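Local coordinates for putative exported protein (Burkholderia pseudomallei, PDB 4JGB) that is of unknown function but may be an NAD(P)-dependent oxidoreductase acting on CH-NH groups of its substrates, at residues G107-P115 with T171-D179; V146-A157 with F204-A212. All coordinates share one frame; numbering follows the deposited sequence.

In the fold
Both interactions lie at the end of the large sheet where strands 150-155, 207-212 and 170-172 run side by side, and their centres are about 12 Å apart. Interaction 2 is buried and joins two neighbouring parallel strands by a backbone ladder, with aromatic rings packed on alanines and, at one end, an arginine bonded to a backbone carbonyl and salt-bridged to an aspartate. Interaction 1 is smaller and partly exposed: two loops share a single beta bridge, with leucines on one flank and an ion pair on the other. The two meet at Thr210, whose N lies 3.0 Å from Gly172 O, a probable hydrogen bond, and whose OG1 lies 3.4 Å from Leu111 CD2.

Interaction 1 (G107-P115 with T171-D179)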
loop_
_atom_site.group_PDB
_atom_site.type_symbol
_atom_site.label_atom_id
_atom_site.label_comp_id
_atom_site.label_asym_id
_atom_site.label_seq_id
_atom_site.Cartn_x
_atom_site.Cartn_y
_atom_site.Cartn_z
ATOM N N GLY A 107 -2.533 3.304 6.147
ATOM C CA GLY A 107 -2.122 3.537 7.560
ATOM C C GLY A 107 -3.161 2.983 8.547
ATOM O O GLY A 107 -4.341 3.258 8.433
ATOM N N ALA A 108 -2.689 2.237 9.540
ATOM C CA ALA A 108 -3.524 1.643 10.581
ATOM C C ALA A 108 -4.351 2.701 11.333
ATOM O O ALA A 108 -5.480 2.437 11.711
ATOM C CB ALA A 108 -2.650 0.841 11.551
ATOM N N GLY A 109 -3.809 3.905 11.487
ATOM C CA GLY A 109 -4.545 5.006 12.126
ATOM C C GLY A 109 -5.858 5.399 11.437
ATOM O O GLY A 109 -6.749 5.922 12.098
ATOM N N THR A 110 -5.975 5.119 10.114
ATOM C CA THR A 110 -7.197 5.376 9.334
ATOM C C THR A 110 -8.275 4.295 9.504
ATOM O O THR A 110 -9.387 4.419 8.965
ATOM C CB THR A 110 -6.915 5.455 7.810
ATOM O OG1 THR A 110 -6.615 4.145 7.293
ATOM C CG2 THR A 110 -5.758 6.324 7.523
ATOM N N LEU A 111 -7.955 3.205 10.201
ATOM C CA LEU A 111 -8.888 2.083 10.225
ATOM C C LEU A 111 -10.147 2.528 10.987
ATOM O O LEU A 111 -10.069 3.175 12.042
ATOM C CB LEU A 111 -8.257 0.828 10.843
ATOM C CG LEU A 111 -7.050 0.186 10.122
ATOM C CD1 LEU A 111 -6.497 -0.951 10.962
ATOM C CD2 LEU A 111 -7.440 -0.319 8.731
ATOM N N GLU A 112 -11.301 2.198 10.439
ATOM C CA GLU A 112 -12.559 2.650 11.011
ATOM C C GLU A 112 -12.948 1.806 12.213
ATOM O O GLU A 112 -13.001 0.588 12.106
ATOM C CB GLU A 112 -13.632 2.574 9.936
ATOM C CG GLU A 112 -15.000 2.976 10.422
ATOM C CD GLU A 112 -15.940 3.176 9.272
ATOM O OE1 GLU A 112 -15.811 4.192 8.584
ATOM O OE2 GLU A 112 -16.789 2.292 9.048
ATOM N N VAL A 113 -13.224 2.436 13.358
ATOM C CA VAL A 113 -13.610 1.676 14.562
ATOM C C VAL A 113 -15.125 1.675 14.774
ATOM O O VAL A 113 -15.638 0.835 15.482
ATOM C CB VAL A 113 -12.898 2.171 15.854
ATOM C CG1 VAL A 113 -11.391 1.996 15.752
ATOM C CG2 VAL A 113 -13.246 3.628 16.173
ATOM N N ALA A 114 -15.811 2.638 14.159
ATOM C CA ALA A 114 -17.264 2.831 14.214
ATOM C C ALA A 114 -17.559 3.774 13.050
ATOM O O ALA A 114 -16.659 4.488 12.622
ATOM C CB ALA A 114 -17.684 3.476 15.537
ATOM N N PRO A 115 -18.805 3.777 12.526
ATOM C CA PRO A 115 -19.207 4.744 11.488
ATOM C C PRO A 115 -18.570 6.119 11.667
ATOM O O PRO A 115 -18.790 6.755 12.679
ATOM C CB PRO A 115 -20.720 4.838 11.701
ATOM C CG PRO A 115 -21.077 3.428 12.048
ATOM C CD PRO A 115 -19.914 2.841 12.820
ATOM N N THR A 171 -9.561 -10.224 6.228
ATOM C CA THR A 171 -9.514 -9.023 5.416
ATOM C C THR A 171 -10.903 -8.379 5.413
ATOM O O THR A 171 -11.904 -9.055 5.659
ATOM C CB THR A 171 -9.185 -9.352 3.944
ATOM O OG1 THR A 171 -10.103 -10.341 3.480
ATOM C CG2 THR A 171 -7.770 -9.873 3.805
ATOM N N GLY A 172 -10.944 -7.075 5.117
ATOM C CA GLY A 172 -12.179 -6.288 5.068
ATOM C C GLY A 172 -11.919 -4.884 4.541
ATOM O O GLY A 172 -10.762 -4.489 4.336
ATOM N N ALA A 173 -12.980 -4.115 4.323
ATOM C CA ALA A 173 -12.841 -2.836 3.618
ATOM C C ALA A 173 -12.455 -1.689 4.576
ATOM O O ALA A 173 -13.241 -0.784 4.829
ATOM C CB ALA A 173 -14.131 -2.523 2.849
ATOM N N GLY A 174 -11.267 -1.776 5.153
ATOM C CA GLY A 174 -10.724 -0.709 5.990
ATOM C C GLY A 174 -11.293 -0.421 7.384
ATOM O O GLY A 174 -11.037 0.672 7.952
ATOM N N ARG A 175 -12.057 -1.359 7.941
ATOM C CA ARG A 175 -12.449 -1.285 9.358
ATOM C C ARG A 175 -11.449 -2.038 10.239
ATOM O O ARG A 175 -10.777 -2.956 9.767
ATOM C CB ARG A 175 -13.891 -1.807 9.542
ATOM C CG ARG A 175 -14.877 -0.927 8.777
ATOM C CD ARG A 175 -16.164 -1.611 8.328
ATOM N NE ARG A 175 -17.067 -0.613 7.729
ATOM C CZ ARG A 175 -17.095 -0.247 6.439
ATOM N NH1 ARG A 175 -16.304 -0.816 5.539
ATOM N NH2 ARG A 175 -17.958 0.681 6.037
ATOM N N LEU A 176 -11.329 -1.633 11.499
ATOM C CA LEU A 176 -10.440 -2.306 12.444
ATOM C C LEU A 176 -10.846 -3.774 12.577
ATOM O O LEU A 176 -12.030 -4.067 12.665
ATOM C CB LEU A 176 -10.567 -1.659 13.843
ATOM C CG LEU A 176 -9.533 -2.124 14.883
ATOM C CD1 LEU A 176 -8.126 -1.839 14.401
ATOM C CD2 LEU A 176 -9.755 -1.481 16.238
ATOM N N ILE A 177 -9.863 -4.667 12.562
ATOM C CA ILE A 177 -10.052 -6.111 12.778
ATOM C C ILE A 177 -9.211 -6.482 14.011
ATOM O O ILE A 177 -7.977 -6.317 14.003
ATOM C CB ILE A 177 -9.622 -6.954 11.540
ATOM C CG1 ILE A 177 -10.526 -6.651 10.331
ATOM C CG2 ILE A 177 -9.655 -8.449 11.872
ATOM C CD1 ILE A 177 -9.985 -7.047 8.969
ATOM N N VAL A 178 -9.860 -6.929 15.084
ATOM C CA VAL A 178 -9.091 -7.307 16.279
ATOM C C VAL A 178 -9.367 -8.754 16.658
ATOM O O VAL A 178 -10.484 -9.232 16.428
ATOM C CB VAL A 178 -9.362 -6.376 17.484
ATOM C CG1 VAL A 178 -8.914 -4.948 17.177
ATOM C CG2 VAL A 178 -10.834 -6.405 17.928
ATOM N N ASP A 179 -8.367 -9.443 17.214
ATOM C CA ASP A 179 -8.591 -10.774 17.799
ATOM C C ASP A 179 -9.358 -10.711 19.136
ATOM O O ASP A 179 -9.768 -9.631 19.586
ATOM C CB ASP A 179 -7.292 -11.603 17.918
ATOM C CG ASP A 179 -6.265 -10.984 18.830
ATOM O OD1 ASP A 179 -6.639 -10.224 19.762
ATOM O OD2 ASP A 179 -5.063 -11.260 18.606
HETATM O O HOH W 1 -8.631 2.596 6.524
#
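Glu112 is held against the loop at Gly174-Leu176 through both of its backbone polar atoms. Its N gives a nearly straight hydrogen bond to Gly174 O (2.9 Å), using a lone pair in the carbonyl plane, while Glu112 O accepts from Leu176 N at 2.8 Å. Gly174 O also receives a CA-H contact from Leu111 CA (3.4 Å). This inner flank is the tight part. With CG beside the backbone N (chi1 -64°), Leu111 sends its two methyls to different targets: CD1 meets Leu176 CD1 at 3.9 Å, the side chains crossing at about a right angle, and CD2 lies against Gly174. Deeper in, a water donates to Thr110 OG1 and, weakly, to Gly174 O; the same OG1 donates to Gly107 O at 2.7 Å, and Thr110 N shares that acceptor, closing the short 3-10 turn. Together the two backbone bonds form one isolated beta bridge, Glu112 with Arg175. It ties the loop that follows strand 101-105 to the loop that leaves the antiparallel edge strand 170-172 of the Rossmann-type sheet. An inverse gamma turn at Ala173, followed by Gly174 with a positive phi of 72°, brings the second loop round to the bridge. On the solvent side the contact is looser. The Glu112 and Arg175 side chains lie side by side and point the same way, joined by a salt bridge from Glu112 OE2 to Arg175 NE (3.2 Å). Their carboxylate and guanidinium planes stand 90° apart, which rules out a flat two-pronged pairing. Farther along, exposed Val113, which together with Ala114 forms a classic beta bulge against strand 117-118, touches Leu176 through one methyl pair, CG1 to CD2 at 3.9 Å.

Interaction 2 (V146-A157 with F204-A212); sequences VQDLDWTFFSPA and FIRQAATAA
Arg206 NH1 is gripped by two oxygens, donating to Leu149 O (2.9 Å), which lies in the guanidinium plane, and to Asp150 OD1 (3.0 Å) in a salt bridge; Asp150 OD2 pairs with Lys100. The bend at chi3 (-69°) turns the guanidinium between Gln147 O on one face and Ile205 CG2 on the other. Arg206 CA sits over the six-membered ring of Trp151, 3.7 Å from its centroid, and Trp151 NE1 fixes the rotation of the indole by donating to Val146 O (2.8 Å). Thr152 OG1 donates to Phe204 O (2.7 Å) from above the carbonyl plane, at the first residue of the type II turn Phe204-Gln207. From Gln207 on, the backbone bonds alternate between the strands: Phe153 N to Gln207 O, Ala209 N to Phe153 O, then Ser155 N to Ala209 O (2.8 Å). Ala209 CB packs over one face of the Phe154 ring, which also touches Ala194 and Glu198 of helix 188-201. Ser155 O accepts from Thr210 OG1 (2.8 Å) and from a water that in turn accepts a hydrogen bond from Ala211 N. These are neighbouring parallel strands of a Rossmann-type sheet, in which 207-212 extends the classical 3-2-1-4-5-6 order beyond strand 150-155.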
loop_
_atom_site.group_PDB
_atom_site.type_symbol
_atom_site.label_atom_id
_atom_site.label_comp_id
_atom_site.label_asym_id
_atom_site.label_seq_id
_atom_site.Cartn_x
_atom_site.Cartn_y
_atom_site.Cartn_z
ATOM N N VAL A 146 -11.168 10.108 -6.644
ATOM C CA VAL A 146 -10.672 9.584 -7.891
ATOM C C VAL A 146 -11.599 8.433 -8.255
ATOM O O VAL A 146 -11.625 7.406 -7.564
ATOM C CB VAL A 146 -9.198 9.166 -7.754
ATOM C CG1 VAL A 146 -8.712 8.409 -8.988
ATOM C CG2 VAL A 146 -8.317 10.384 -7.435
ATOM N N GLN A 147 -12.344 8.617 -9.340
ATOM C CA GLN A 147 -13.360 7.655 -9.760
ATOM C C GLN A 147 -12.893 6.824 -10.937
ATOM O O GLN A 147 -13.463 5.774 -11.235
ATOM C CB GLN A 147 -14.640 8.396 -10.178
ATOM C CG GLN A 147 -15.279 9.247 -9.079
ATOM C CD GLN A 147 -16.267 8.464 -8.229
ATOM O OE1 GLN A 147 -15.889 7.571 -7.464
ATOM N NE2 GLN A 147 -17.556 8.800 -8.360
ATOM N N ASP A 148 -11.877 7.321 -11.628
ATOM C CA ASP A 148 -11.543 6.800 -12.935
ATOM C C ASP A 148 -10.373 5.782 -12.914
ATOM O O ASP A 148 -9.994 5.252 -13.958
ATOM C CB ASP A 148 -11.224 7.976 -13.858
ATOM C CG ASP A 148 -10.011 8.761 -13.389
ATOM O OD1 ASP A 148 -10.060 9.421 -12.326
ATOM O OD2 ASP A 148 -8.993 8.687 -14.063
ATOM N N LEU A 149 -9.760 5.559 -11.757
ATOM C CA LEU A 149 -8.734 4.516 -11.623
ATOM C C LEU A 149 -9.245 3.431 -10.665
ATOM O O LEU A 149 -10.061 3.729 -9.787
ATOM C CB LEU A 149 -7.438 5.113 -11.038
ATOM C CG LEU A 149 -6.639 6.229 -11.718
ATOM C CD1 LEU A 149 -5.417 6.582 -10.870
ATOM C CD2 LEU A 149 -6.196 5.783 -13.092
ATOM N N ASP A 150 -8.736 2.195 -10.821
ATOM C CA ASP A 150 -8.961 1.093 -9.847
ATOM C C ASP A 150 -7.918 1.098 -8.736
ATOM O O ASP A 150 -6.978 0.307 -8.722
ATOM C CB ASP A 150 -8.950 -0.272 -10.525
ATOM C CG ASP A 150 -10.047 -0.417 -11.556
ATOM O OD1 ASP A 150 -11.067 0.313 -11.468
ATOM O OD2 ASP A 150 -9.876 -1.258 -12.464
ATOM N N TRP A 151 -8.099 2.012 -7.797
ATOM C CA TRP A 151 -7.172 2.148 -6.719
ATOM C C TRP A 151 -7.660 1.383 -5.506
ATOM O O TRP A 151 -8.861 1.111 -5.360
ATOM C CB TRP A 151 -6.888 3.643 -6.427
ATOM C CG TRP A 151 -8.111 4.435 -6.012
ATOM C CD1 TRP A 151 -8.886 5.265 -6.807
ATOM C CD2 TRP A 151 -8.689 4.485 -4.702
ATOM N NE1 TRP A 151 -9.896 5.828 -6.063
ATOM C CE2 TRP A 151 -9.806 5.366 -4.770
ATOM C CE3 TRP A 151 -8.377 3.874 -3.481
ATOM C CZ2 TRP A 151 -10.629 5.635 -3.653
ATOM C CZ3 TRP A 151 -9.196 4.156 -2.350
ATOM C CH2 TRP A 151 -10.314 5.010 -2.461
ATOM N N THR A 152 -6.707 1.016 -4.651
ATOM C CA THR A 152 -6.978 0.381 -3.367
ATOM C C THR A 152 -6.036 0.992 -2.332
ATOM O O THR A 152 -4.829 1.110 -2.569
ATOM C CB THR A 152 -6.756 -1.152 -3.435
ATOM O OG1 THR A 152 -7.831 -1.735 -4.168
ATOM C CG2 THR A 152 -6.772 -1.782 -2.015
ATOM N N PHE A 153 -6.583 1.400 -1.193
ATOM C CA PHE A 153 -5.775 2.000 -0.150
ATOM C C PHE A 153 -5.681 0.915 0.913
ATOM O O PHE A 153 -6.646 0.688 1.646
ATOM C CB PHE A 153 -6.498 3.243 0.336
ATOM C CG PHE A 153 -5.828 3.973 1.472
ATOM C CD1 PHE A 153 -4.786 4.874 1.232
ATOM C CD2 PHE A 153 -6.295 3.819 2.782
ATOM C CE1 PHE A 153 -4.211 5.574 2.294
ATOM C CE2 PHE A 153 -5.706 4.507 3.842
ATOM C CZ PHE A 153 -4.666 5.390 3.596
ATOM N N PHE A 154 -4.556 0.205 0.943
ATOM C CA PHE A 154 -4.443 -1.049 1.683
ATOM C C PHE A 154 -3.683 -0.847 2.994
ATOM O O PHE A 154 -2.476 -0.978 2.993
ATOM C CB PHE A 154 -3.737 -2.155 0.836
ATOM C CG PHE A 154 -4.154 -3.576 1.220
ATOM C CD1 PHE A 154 -3.995 -4.045 2.531
ATOM C CD2 PHE A 154 -4.729 -4.427 0.281
ATOM C CE1 PHE A 154 -4.422 -5.301 2.900
ATOM C CE2 PHE A 154 -5.137 -5.704 0.633
ATOM C CZ PHE A 154 -4.981 -6.151 1.944
ATOM N N SER A 155 -4.378 -0.536 4.100
ATOM C CA SER A 155 -3.710 -0.275 5.395
ATOM C C SER A 155 -3.259 -1.532 6.109
ATOM O O SER A 155 -4.012 -2.506 6.161
ATOM C CB SER A 155 -4.614 0.515 6.369
ATOM O OG SER A 155 -5.006 1.746 5.771
ATOM N N PRO A 156 -2.035 -1.510 6.658
ATOM C CA PRO A 156 -1.558 -2.577 7.522
ATOM C C PRO A 156 -2.351 -2.531 8.802
ATOM O O PRO A 156 -2.993 -1.509 9.109
ATOM C CB PRO A 156 -0.096 -2.150 7.888
ATOM C CG PRO A 156 0.250 -1.023 6.979
ATOM C CD PRO A 156 -1.061 -0.410 6.524
ATOM N N ALA A 157 -2.297 -3.634 9.538
ATOM C CA ALA A 157 -2.800 -3.672 10.894
ATOM C C ALA A 157 -2.002 -2.713 11.790
ATOM O O ALA A 157 -0.924 -2.256 11.407
ATOM C CB ALA A 157 -2.700 -5.099 11.414
ATOM N N PHE A 204 -11.439 -4.880 -3.496
ATOM C CA PHE A 204 -11.547 -3.608 -2.774
ATOM C C PHE A 204 -11.225 -2.444 -3.704
ATOM O O PHE A 204 -10.363 -1.626 -3.392
ATOM C CB PHE A 204 -10.577 -3.618 -1.563
ATOM C CG PHE A 204 -10.859 -4.718 -0.564
ATOM C CD1 PHE A 204 -11.983 -4.648 0.266
ATOM C CD2 PHE A 204 -10.015 -5.810 -0.446
ATOM C CE1 PHE A 204 -12.272 -5.659 1.182
ATOM C CE2 PHE A 204 -10.304 -6.830 0.464
ATOM C CZ PHE A 204 -11.425 -6.753 1.287
ATOM N N ILE A 205 -11.891 -2.414 -4.864
ATOM C CA ILE A 205 -11.687 -1.386 -5.891
ATOM C C ILE A 205 -12.299 -0.086 -5.409
ATOM O O ILE A 205 -13.460 -0.050 -4.996
ATOM C CB ILE A 205 -12.314 -1.801 -7.255
ATOM C CG1 ILE A 205 -11.685 -3.113 -7.761
ATOM C CG2 ILE A 205 -12.201 -0.686 -8.313
ATOM C CD1 ILE A 205 -10.202 -3.044 -8.049
ATOM N N ARG A 206 -11.486 0.963 -5.436
ATOM C CA ARG A 206 -11.833 2.271 -4.898
ATOM C C ARG A 206 -12.298 2.226 -3.441
ATOM O O ARG A 206 -13.150 2.987 -3.039
ATOM C CB ARG A 206 -12.822 3.005 -5.822
ATOM C CG ARG A 206 -12.145 3.512 -7.093
ATOM C CD ARG A 206 -13.140 4.244 -7.994
ATOM N NE ARG A 206 -14.120 3.311 -8.553
ATOM C CZ ARG A 206 -13.880 2.484 -9.567
ATOM N NH1 ARG A 206 -12.673 2.438 -10.137
ATOM N NH2 ARG A 206 -14.840 1.666 -10.000
ATOM N N GLN A 207 -11.703 1.326 -2.655
ATOM C CA GLN A 207 -12.054 1.168 -1.250
ATOM C C GLN A 207 -10.769 1.094 -0.458
ATOM O O GLN A 207 -9.700 0.756 -1.002
ATOM C CB GLN A 207 -12.884 -0.120 -1.022
ATOM C CG GLN A 207 -14.260 -0.124 -1.695
ATOM C CD GLN A 207 -15.068 -1.411 -1.468
ATOM O OE1 GLN A 207 -14.520 -2.446 -1.152
ATOM N NE2 GLN A 207 -16.399 -1.326 -1.645
ATOM N N ALA A 208 -10.871 1.434 0.822
ATOM C CA ALA A 208 -9.847 1.053 1.800
ATOM C C ALA A 208 -9.951 -0.449 1.976
ATOM O O ALA A 208 -11.022 -1.054 1.723
ATOM C CB ALA A 208 -10.090 1.768 3.135
ATOM N N ALA A 209 -8.841 -1.049 2.405
ATOM C CA ALA A 209 -8.723 -2.483 2.598
ATOM C C ALA A 209 -7.726 -2.672 3.708
ATOM O O ALA A 209 -6.807 -1.864 3.842
ATOM C CB ALA A 209 -8.159 -3.121 1.324
ATOM N N THR A 210 -7.839 -3.768 4.436
ATOM C CA THR A 210 -6.895 -4.084 5.513
ATOM C C THR A 210 -6.911 -5.593 5.783
ATOM O O THR A 210 -7.870 -6.284 5.394
ATOM C CB THR A 210 -7.285 -3.359 6.812
ATOM O OG1 THR A 210 -6.163 -3.298 7.684
ATOM C CG2 THR A 210 -8.485 -4.068 7.522
ATOM N N ALA A 211 -5.868 -6.083 6.449
ATOM C CA ALA A 211 -5.729 -7.500 6.811
ATOM C C ALA A 211 -5.224 -7.593 8.254
ATOM O O ALA A 211 -4.499 -6.707 8.737
ATOM C CB ALA A 211 -4.773 -8.214 5.868
ATOM N N ALA A 212 -5.628 -8.629 8.971
ATOM C CA ALA A 212 -5.142 -8.831 10.344
ATOM C C ALA A 212 -5.584 -10.193 10.755
ATOM O O ALA A 212 -6.510 -10.692 10.144
ATOM C CB ALA A 212 -5.734 -7.780 11.292
HETATM O O HOH W 2 -3.344 -5.258 6.923
#